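Local atomic coordinates of UL37 (Suid herpesvirus 1, PDB entry 4K70), a protein that is an inner tegument protein of the herpesvirus particle, present here as its N-terminal half, and probably takes part in controlling viral trafficking. Residues G322-V327 against Q368-C373; A453-R456 against H462-A465. One frame throughout, in Å; residues are numbered along the deposited sequence.

Contact 1 (G322-V327 against Q368-C373)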
ATOM      1  N   GLY A 322      10.727  19.517  18.221  1.00 26.55           N
ATOM      2  CA  GLY A 322       9.932  19.980  17.097  1.00 26.38           C
ATOM      3  C   GLY A 322       9.471  18.863  16.169  1.00 29.72           C
ATOM      4  O   GLY A 322       8.323  18.862  15.699  1.00 25.72           O
ATOM      5  N   VAL A 323      10.353  17.901  15.886  1.00 27.45           N
ATOM      6  CA  VAL A 323       9.971  16.832  14.969  1.00 24.06           C
ATOM      7  C   VAL A 323       8.943  15.915  15.619  1.00 22.69           C
ATOM      8  O   VAL A 323       8.006  15.460  14.967  1.00 23.02           O
ATOM      9  CB  VAL A 323      11.174  16.015  14.450  1.00 28.79           C
ATOM     10  CG1 VAL A 323      11.962  15.425  15.600  1.00 25.38           C
ATOM     11  CG2 VAL A 323      10.680  14.910  13.492  1.00 26.89           C
ATOM     12  N   TRP A 324       9.113  15.671  16.915  1.00 21.74           N
ATOM     13  CA  TRP A 324       8.179  14.845  17.674  1.00 20.87           C
ATOM     14  C   TRP A 324       6.812  15.515  17.724  1.00 22.03           C
ATOM     15  O   TRP A 324       5.777  14.853  17.614  1.00 19.81           O
ATOM     16  CB  TRP A 324       8.713  14.624  19.102  1.00 20.85           C
ATOM     17  CG  TRP A 324       7.778  13.862  19.981  1.00 21.55           C
ATOM     18  CD1 TRP A 324       7.436  14.164  21.277  1.00 21.52           C
ATOM     19  CD2 TRP A 324       7.026  12.682  19.630  1.00 18.98           C
ATOM     20  NE1 TRP A 324       6.540  13.236  21.750  1.00 23.16           N
ATOM     21  CE2 TRP A 324       6.271  12.322  20.765  1.00 21.08           C
ATOM     22  CE3 TRP A 324       6.933  11.897  18.470  1.00 19.65           C
ATOM     23  CZ2 TRP A 324       5.419  11.213  20.772  1.00 18.14           C
ATOM     24  CZ3 TRP A 324       6.091  10.794  18.482  1.00 20.57           C
ATOM     25  CH2 TRP A 324       5.351  10.455  19.627  1.00 21.56           C
ATOM     26  N   GLU A 325       6.811  16.833  17.915  1.00 23.34           N
ATOM     27  CA  GLU A 325       5.567  17.601  17.860  1.00 25.45           C
ATOM     28  C   GLU A 325       4.891  17.480  16.487  1.00 28.44           C
ATOM     29  O   GLU A 325       3.679  17.240  16.396  1.00 27.23           O
ATOM     30  CB  GLU A 325       5.814  19.079  18.211  1.00 29.95           C
ATOM     31  CG  GLU A 325       6.113  19.305  19.694  1.00 37.04           C
ATOM     32  CD  GLU A 325       6.532  20.743  20.023  1.00 49.36           C
ATOM     33  OE1 GLU A 325       6.349  21.632  19.157  1.00 49.00           O
ATOM     34  OE2 GLU A 325       7.049  20.977  21.147  1.00 43.77           O
ATOM     35  N   ALA A 326       5.669  17.660  15.423  1.00 22.46           N
ATOM     36  CA  ALA A 326       5.093  17.599  14.076  1.00 25.22           C
ATOM     37  C   ALA A 326       4.590  16.196  13.740  1.00 22.27           C
ATOM     38  O   ALA A 326       3.578  16.041  13.052  1.00 26.47           O
ATOM     39  CB  ALA A 326       6.085  18.097  13.036  1.00 27.01           C
ATOM     40  N   VAL A 327       5.292  15.172  14.230  1.00 23.92           N
ATOM     41  CA  VAL A 327       4.879  13.780  14.030  1.00 22.22           C
ATOM     42  C   VAL A 327       3.565  13.496  14.756  1.00 22.49           C
ATOM     43  O   VAL A 327       2.682  12.818  14.239  1.00 24.03           O
ATOM     44  CB  VAL A 327       5.946  12.766  14.552  1.00 25.35           C
ATOM     45  CG1 VAL A 327       5.294  11.400  14.790  1.00 18.58           C
ATOM     46  CG2 VAL A 327       7.149  12.664  13.584  1.00 19.83           C
ATOM     47  N   GLN A 368      15.553  12.838  25.556  1.00 25.11           N
ATOM     48  CA  GLN A 368      15.781  11.498  25.027  1.00 23.42           C
ATOM     49  C   GLN A 368      14.469  10.837  24.636  1.00 25.31           C
ATOM     50  O   GLN A 368      14.402  10.093  23.657  1.00 21.64           O
ATOM     51  CB  GLN A 368      16.512  10.643  26.059  1.00 24.75           C
ATOM     52  CG  GLN A 368      18.007  10.976  26.183  1.00 23.52           C
ATOM     53  CD  GLN A 368      18.633  10.333  27.396  1.00 28.23           C
ATOM     54  OE1 GLN A 368      17.940   9.711  28.204  1.00 24.43           O
ATOM     55  NE2 GLN A 368      19.956  10.477  27.537  1.00 26.93           N
ATOM     56  N   ARG A 369      13.431  11.104  25.416  1.00 24.01           N
ATOM     57  CA  ARG A 369      12.090  10.614  25.115  1.00 26.51           C
ATOM     58  C   ARG A 369      11.602  11.104  23.759  1.00 22.35           C
ATOM     59  O   ARG A 369      11.005  10.339  23.008  1.00 23.92           O
ATOM     60  CB  ARG A 369      11.106  11.062  26.192  1.00 23.82           C
ATOM     61  CG  ARG A 369      11.186  10.246  27.472  1.00 27.10           C
ATOM     62  CD  ARG A 369      10.294  10.849  28.560  1.00 30.46           C
ATOM     63  NE  ARG A 369      10.204   9.943  29.697  1.00 36.40           N
ATOM     64  CZ  ARG A 369      10.833  10.119  30.851  1.00 39.12           C
ATOM     65  NH1 ARG A 369      11.558  11.213  31.058  1.00 43.08           N
ATOM     66  NH2 ARG A 369      10.690   9.221  31.817  1.00 47.58           N
ATOM     67  N   ALA A 370      11.863  12.372  23.448  1.00 22.68           N
ATOM     68  CA  ALA A 370      11.451  12.946  22.161  1.00 23.47           C
ATOM     69  C   ALA A 370      12.133  12.232  20.985  1.00 21.48           C
ATOM     70  O   ALA A 370      11.513  11.992  19.941  1.00 22.93           O
ATOM     71  CB  ALA A 370      11.772  14.412  22.119  1.00 18.21           C
ATOM     72  N   VAL A 371      13.422  11.940  21.138  1.00 20.43           N
ATOM     73  CA  VAL A 371      14.154  11.186  20.105  1.00 22.50           C
ATOM     74  C   VAL A 371      13.623   9.762  20.003  1.00 21.35           C
ATOM     75  O   VAL A 371      13.404   9.235  18.907  1.00 19.95           O
ATOM     76  CB  VAL A 371      15.659  11.107  20.407  1.00 24.54           C
ATOM     77  CG1 VAL A 371      16.362  10.275  19.336  1.00 17.36           C
ATOM     78  CG2 VAL A 371      16.281  12.508  20.510  1.00 22.03           C
ATOM     79  N   GLY A 372      13.415   9.127  21.155  1.00 21.05           N
ATOM     80  CA  GLY A 372      12.950   7.750  21.154  1.00 19.47           C
ATOM     81  C   GLY A 372      11.546   7.604  20.602  1.00 19.18           C
ATOM     82  O   GLY A 372      11.269   6.707  19.805  1.00 19.87           O
ATOM     83  N   CYS A 373      10.640   8.457  21.069  1.00 18.87           N
ATOM     84  CA  CYS A 373       9.284   8.487  20.533  1.00 20.61           C
ATOM     85  C   CYS A 373       9.277   8.668  19.021  1.00 21.40           C
ATOM     86  O   CYS A 373       8.599   7.939  18.307  1.00 20.79           O
ATOM     87  CB  CYS A 373       8.481   9.615  21.195  1.00 19.33           C
ATOM     88  SG  CYS A 373       7.925   9.155  22.866  1.00 22.49           S
TER
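W324 lays one face of its indole against C373, and this pairing makes up most of the contact. The CB of C373 stands 3.4 Å from the centroid of the W324 six-membered ring and only 9° off its normal, a CH-pi approach from directly above. CZ2 and CE2 of W324 both come within 3.5 Å of C373 CB. The sulfur follows at a slant: C373 SG is 4.4 Å from the same centroid and 32° off the normal, so it leans over the ring from beside CZ2 and CE2. CB lies over the ring because C373 leaves its backbone heading for the first helix; the first torsion then turns SG beside the backbone N and anti to the carbonyl carbon, which sets the slant of the sulfur.

Nearer the W324 backbone the packing passes to A370. The two CB atoms, W324 CB and A370 CB, are 4.3 Å apart, and the carbonyl oxygen of A370 sits obliquely by the indole, 3.9 Å from W324 CB. That oxygen also accepts a hydrogen bond from the T374 hydroxyl, one residue past the segment. W324 reaches C373 because its CG lies anti to the backbone N (chi1 176°), which carries the indole across to the second helix, where T374 and V377 touch it as well. W324 NE1 donates to a bound glycerol, probably from the crystallisation liquor.

This is helix-to-helix packing within an all-helical fold, with W324 as the main link between 322-327 and 368-373: a tryptophan face covered by a cysteine, a CH-pi contact from CB with an oblique sulfur-aromatic one from SG.

Contact 2 (A453-R456 against H462-A465)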
ATOM      1  N   ALA A 453     -35.821  -6.859  -9.224  1.00 46.90           N
ATOM      2  CA  ALA A 453     -36.363  -6.758 -10.579  1.00 46.06           C
ATOM      3  C   ALA A 453     -36.779  -8.126 -11.113  1.00 47.05           C
ATOM      4  O   ALA A 453     -37.824  -8.269 -11.747  1.00 51.30           O
ATOM      5  CB  ALA A 453     -35.357  -6.114 -11.518  1.00 44.91           C
ATOM      6  N   ALA A 454     -35.951  -9.130 -10.862  1.00 45.81           N
ATOM      7  CA  ALA A 454     -36.253 -10.491 -11.297  1.00 46.76           C
ATOM      8  C   ALA A 454     -37.425 -11.056 -10.501  1.00 49.80           C
ATOM      9  O   ALA A 454     -38.219 -11.845 -11.018  1.00 47.91           O
ATOM     10  CB  ALA A 454     -35.028 -11.378 -11.144  1.00 42.23           C
ATOM     11  N   GLU A 455     -37.520 -10.651  -9.237  1.00 49.31           N
ATOM     12  CA  GLU A 455     -38.615 -11.073  -8.372  1.00 51.29           C
ATOM     13  C   GLU A 455     -39.943 -10.568  -8.915  1.00 51.55           C
ATOM     14  O   GLU A 455     -40.939 -11.288  -8.903  1.00 56.12           O
ATOM     15  CB  GLU A 455     -38.403 -10.565  -6.945  1.00 50.13           C
ATOM     16  CG  GLU A 455     -37.450 -11.406  -6.121  1.00 48.24           C
ATOM     17  CD  GLU A 455     -37.207 -10.822  -4.740  1.00 49.63           C
ATOM     18  OE1 GLU A 455     -37.556  -9.641  -4.531  1.00 48.19           O
ATOM     19  OE2 GLU A 455     -36.671 -11.543  -3.863  1.00 47.03           O
ATOM     20  N   ARG A 456     -39.950  -9.333  -9.401  1.00 49.34           N
ATOM     21  CA  ARG A 456     -41.162  -8.739  -9.950  1.00 53.55           C
ATOM     22  C   ARG A 456     -41.564  -9.371 -11.277  1.00 54.58           C
ATOM     23  O   ARG A 456     -42.730  -9.695 -11.480  1.00 55.58           O
ATOM     24  CB  ARG A 456     -41.007  -7.227 -10.095  1.00 51.10           C
ATOM     25  CG  ARG A 456     -41.330  -6.467  -8.823  1.00 54.39           C
ATOM     26  CD  ARG A 456     -40.152  -5.624  -8.370  1.00 56.72           C
ATOM     27  NE  ARG A 456     -39.565  -4.880  -9.481  1.00 61.93           N
ATOM     28  CZ  ARG A 456     -38.478  -4.121  -9.380  1.00 56.04           C
ATOM     29  NH1 ARG A 456     -37.859  -4.005  -8.214  1.00 52.72           N
ATOM     30  NH2 ARG A 456     -38.012  -3.482 -10.447  1.00 56.84           N
ATOM     31  N   HIS A 462     -40.401 -12.380  -2.676  1.00 59.53           N
ATOM     32  CA  HIS A 462     -39.231 -12.978  -2.044  1.00 56.89           C
ATOM     33  C   HIS A 462     -38.761 -14.200  -2.818  1.00 57.32           C
ATOM     34  O   HIS A 462     -39.566 -14.980  -3.332  1.00 57.91           O
ATOM     35  CB  HIS A 462     -39.525 -13.364  -0.600  1.00 56.78           C
ATOM     36  CG  HIS A 462     -38.334 -13.901   0.130  1.00 59.97           C
ATOM     37  ND1 HIS A 462     -37.119 -13.249   0.147  1.00 59.93           N
ATOM     38  CD2 HIS A 462     -38.170 -15.027   0.862  1.00 63.09           C
ATOM     39  CE1 HIS A 462     -36.258 -13.950   0.863  1.00 60.25           C
ATOM     40  NE2 HIS A 462     -36.869 -15.034   1.309  1.00 60.73           N
ATOM     41  N   SER A 463     -37.449 -14.361  -2.899  1.00 52.77           N
ATOM     42  CA  SER A 463     -36.876 -15.462  -3.648  1.00 51.74           C
ATOM     43  C   SER A 463     -35.786 -16.153  -2.850  1.00 46.87           C
ATOM     44  O   SER A 463     -35.224 -15.581  -1.919  1.00 50.63           O
ATOM     45  CB  SER A 463     -36.320 -14.959  -4.984  1.00 53.64           C
ATOM     46  OG  SER A 463     -35.387 -13.909  -4.790  1.00 49.63           O
ATOM     47  N   ALA A 464     -35.510 -17.401  -3.206  1.00 49.01           N
ATOM     48  CA  ALA A 464     -34.379 -18.123  -2.647  1.00 49.34           C
ATOM     49  C   ALA A 464     -33.094 -17.441  -3.106  1.00 48.81           C
ATOM     50  O   ALA A 464     -32.088 -17.444  -2.400  1.00 49.09           O
ATOM     51  CB  ALA A 464     -34.400 -19.571  -3.103  1.00 45.68           C
ATOM     52  N   ALA A 465     -33.149 -16.858  -4.301  1.00 47.12           N
ATOM     53  CA  ALA A 465     -32.038 -16.099  -4.854  1.00 46.25           C
ATOM     54  C   ALA A 465     -31.635 -14.988  -3.894  1.00 46.81           C
ATOM     55  O   ALA A 465     -30.461 -14.825  -3.584  1.00 47.70           O
ATOM     56  CB  ALA A 465     -32.416 -15.524  -6.207  1.00 45.78           C
TER
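OE2 of E455 is gripped by two groups from the start of the next helix: the hydroxyl of S463 donates to it, and the NE of R466, just beyond the segment, forms a salt bridge with it. The bond from S463 OG to E455 OE2 is 2.8 Å long and uses the anti lone pair, the one facing away from OE1. Together the S463 hydroxyl and R466 NE would hold the carboxylate in place and probably favour its charged form.

S463 is the N-cap of helix 464-481, and its OG also accepts from the backbone N of R466. One hydroxyl thus closes the first turn of the new helix while tying it back to helix 438-458, in an alpha-alpha hairpin with a short connection. The OG of S463 sits between its backbone N and carbonyl carbon (chi1 55°), where it can serve both partners.

From the other side, E455 stretches out beyond CG (chi2 177°), and its CG comes 3.5 Å from S463 OG. H462 meets the carboxylate mainly through its backbone, with CA 3.5 Å from E455 OE2, while the S463 side chain also touches C63 of helix 63-78.

Contact 1 and contact 2 lie on opposite sides of the centre of this elongated, largely helical chain, their centres 59 Å apart and their nearest atoms about 47 Å apart. They follow one another in sequence: 368-373 is complete before 453-456 begins. Contact 1 joins helices across 40 intervening residues, through an aromatic face, whereas contact 2 joins two consecutive helices across a five-residue gap, through a carboxylate and a helix cap. Neither packs against an annotated metal site in this model, although 322-327 includes E325, seen to bind calcium in a structure of this protein, though no calcium is bound to it in this chain.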